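Local coordinates for amidohydrolase (Staphylococcus aureus, PDB 3NUR), which probably hydrolyses a carbon–nitrogen bond, likely an amide, as a metal-dependent TIM-barrel enzyme of the amidohydrolase family, its natural substrate not established, at residues Pro188-Pro193 and Thr289-Leu294. Numbering follows the deposited sequence.
Sequences PIYLHP and TPSGML. With CA (calcium ion), chain B.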
loop_
_atom_site.group_PDB
_atom_site.type_symbol
_atom_site.label_atom_id
_atom_site.label_comp_id
_atom_site.label_asym_id
_atom_site.label_seq_id
_atom_site.Cartn_x
_atom_site.Cartn_y
_atom_site.Cartn_z
ATOM N N PRO A 188 8.456 4.297 4.567
ATOM C CA PRO A 188 7.476 3.225 4.808
ATOM C C PRO A 188 7.367 2.227 3.640
ATOM O O PRO A 188 7.838 2.469 2.523
ATOM C CB PRO A 188 6.167 4.004 4.966
ATOM C CG PRO A 188 6.321 5.164 4.014
ATOM C CD PRO A 188 7.792 5.526 4.059
ATOM N N ILE A 189 6.701 1.099 3.911
ATOM C CA ILE A 189 6.377 0.088 2.901
ATOM C C ILE A 189 4.841 0.001 2.867
ATOM O O ILE A 189 4.219 -0.252 3.892
ATOM C CB ILE A 189 6.999 -1.314 3.199
ATOM C CG1 ILE A 189 8.553 -1.306 3.153
ATOM C CG2 ILE A 189 6.425 -2.366 2.258
ATOM C CD1 ILE A 189 9.178 -2.550 3.746
ATOM N N TYR A 190 4.246 0.192 1.700
ATOM C CA TYR A 190 2.801 0.050 1.502
ATOM C C TYR A 190 2.596 -1.412 1.072
ATOM O O TYR A 190 3.186 -1.835 0.076
ATOM C CB TYR A 190 2.307 1.007 0.379
ATOM C CG TYR A 190 0.821 1.334 0.416
ATOM C CD1 TYR A 190 0.380 2.650 0.520
ATOM C CD2 TYR A 190 -0.142 0.333 0.294
ATOM C CE1 TYR A 190 -0.977 2.962 0.556
ATOM C CE2 TYR A 190 -1.510 0.635 0.304
ATOM C CZ TYR A 190 -1.920 1.954 0.433
ATOM O OH TYR A 190 -3.256 2.269 0.508
ATOM N N LEU A 191 1.807 -2.197 1.841
ATOM C CA LEU A 191 1.533 -3.619 1.526
ATOM C C LEU A 191 0.145 -3.660 0.884
ATOM O O LEU A 191 -0.849 -3.350 1.539
ATOM C CB LEU A 191 1.577 -4.470 2.804
ATOM C CG LEU A 191 1.569 -5.998 2.633
ATOM C CD1 LEU A 191 2.860 -6.491 1.930
ATOM C CD2 LEU A 191 1.441 -6.675 4.000
ATOM N N HIS A 192 0.100 -3.986 -0.409
ATOM C CA HIS A 192 -1.096 -3.941 -1.262
ATOM C C HIS A 192 -1.566 -5.353 -1.658
ATOM O O HIS A 192 -0.735 -6.237 -1.842
ATOM C CB HIS A 192 -0.720 -3.137 -2.530
ATOM C CG HIS A 192 -1.840 -2.813 -3.481
ATOM N ND1 HIS A 192 -2.389 -3.773 -4.296
ATOM C CD2 HIS A 192 -2.442 -1.631 -3.735
ATOM C CE1 HIS A 192 -3.350 -3.164 -4.975
ATOM N NE2 HIS A 192 -3.409 -1.875 -4.679
ATOM N N PRO A 193 -2.877 -5.556 -1.909
ATOM C CA PRO A 193 -3.334 -6.894 -2.318
ATOM C C PRO A 193 -2.913 -7.291 -3.742
ATOM O O PRO A 193 -2.536 -6.453 -4.565
ATOM C CB PRO A 193 -4.854 -6.793 -2.214
ATOM C CG PRO A 193 -5.161 -5.330 -2.371
ATOM C CD PRO A 193 -4.026 -4.647 -1.661
ATOM N N THR A 289 -5.281 3.591 4.949
ATOM C CA THR A 289 -5.887 4.449 3.928
ATOM C C THR A 289 -7.247 3.880 3.479
ATOM O O THR A 289 -7.497 2.688 3.683
ATOM C CB THR A 289 -4.964 4.681 2.676
ATOM O OG1 THR A 289 -5.252 3.731 1.627
ATOM C CG2 THR A 289 -3.472 4.778 2.986
ATOM N N PRO A 290 -8.098 4.709 2.823
ATOM C CA PRO A 290 -9.401 4.216 2.358
ATOM C C PRO A 290 -9.338 3.525 0.997
ATOM O O PRO A 290 -10.317 2.896 0.605
ATOM C CB PRO A 290 -10.229 5.501 2.197
ATOM C CG PRO A 290 -9.349 6.641 2.596
ATOM C CD PRO A 290 -7.958 6.163 2.580
ATOM N N SER A 291 -8.237 3.720 0.220
ATOM C CA SER A 291 -8.133 3.233 -1.177
ATOM C C SER A 291 -9.375 3.601 -2.017
ATOM O O SER A 291 -9.928 2.742 -2.713
ATOM C CB SER A 291 -7.916 1.721 -1.218
ATOM O OG SER A 291 -6.896 1.308 -0.336
ATOM N N GLY A 292 -9.846 4.841 -1.894
ATOM C CA GLY A 292 -11.000 5.325 -2.648
ATOM C C GLY A 292 -12.352 4.763 -2.240
ATOM O O GLY A 292 -13.346 4.991 -2.942
HETATM N N MSE A 293 -12.420 4.048 -1.092
HETATM C CA MSE A 293 -13.690 3.497 -0.581
HETATM C C MSE A 293 -14.198 4.536 0.428
HETATM O O MSE A 293 -13.870 4.471 1.603
HETATM C CB MSE A 293 -13.474 2.129 0.104
HETATM C CG MSE A 293 -13.066 1.012 -0.849
HETATM SE SE MSE A 293 -12.465 -0.581 0.166
HETATM C CE MSE A 293 -13.818 -0.720 1.490
ATOM N N LEU A 294 -14.932 5.532 -0.066
ATOM C CA LEU A 294 -15.320 6.685 0.734
ATOM C C LEU A 294 -16.612 6.459 1.480
ATOM O O LEU A 294 -17.663 6.998 1.133
ATOM C CB LEU A 294 -15.301 7.960 -0.134
ATOM C CG LEU A 294 -13.993 8.215 -0.934
ATOM C CD1 LEU A 294 -14.079 9.518 -1.702
ATOM C CD2 LEU A 294 -12.752 8.180 -0.038
HETATM CA CA CA B . -4.796 -0.172 -5.475
HETATM O O HOH W 1 -6.597 -1.245 -4.873
HETATM O O HOH W 2 -4.962 -1.545 -7.260
#
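Tyr190 and Thr289 reach toward each other from opposite directions across the inside of the TIM barrel and join through their hydroxyls, with 2.7 Å between Tyr190 OH and Thr289 OG1; either could donate. Tyr190 sits on strand 189-192, its CG anti to the backbone N (chi1 -159°), which sends the ring inward. Thr289 begins the loop that follows strand 286-288, two strands further along the parallel sheet, beyond strand 249-251. Its methyl CG2 comes obliquely to the ring, 3.9 Å from Tyr190 CE1, so a small apolar touch accompanies the polar one. A weak bond from Ser291 N to Thr289 OG1, 3.3 Å, ties Thr289 to the start of the type I' turn from Pro290 to Met293, which Met293 N to Pro290 O closes. Ser291 OG stops 3.9 Å from Tyr190 OH; it bonds instead to Glu28 OE2 and His253 N, and Tyr190 OH adds a weak bond to the same carboxylate oxygen. Two residues further along the strand, His192 NE2 binds calcium at 2.3 Å, with Glu28, His30, Asp316 and two waters. His192 ND1 donates its N-H to Pro193 O at 2.7 Å, in the carbonyl plane and near the ring plane, which fixes the ring's rotation and leaves NE2 for the metal. Ser291 OG and, more weakly, Tyr190 OH thus form a second shell, with Thr289 OG1 one step behind, and probably hold Glu28 OE2 while OE1 binds the calcium.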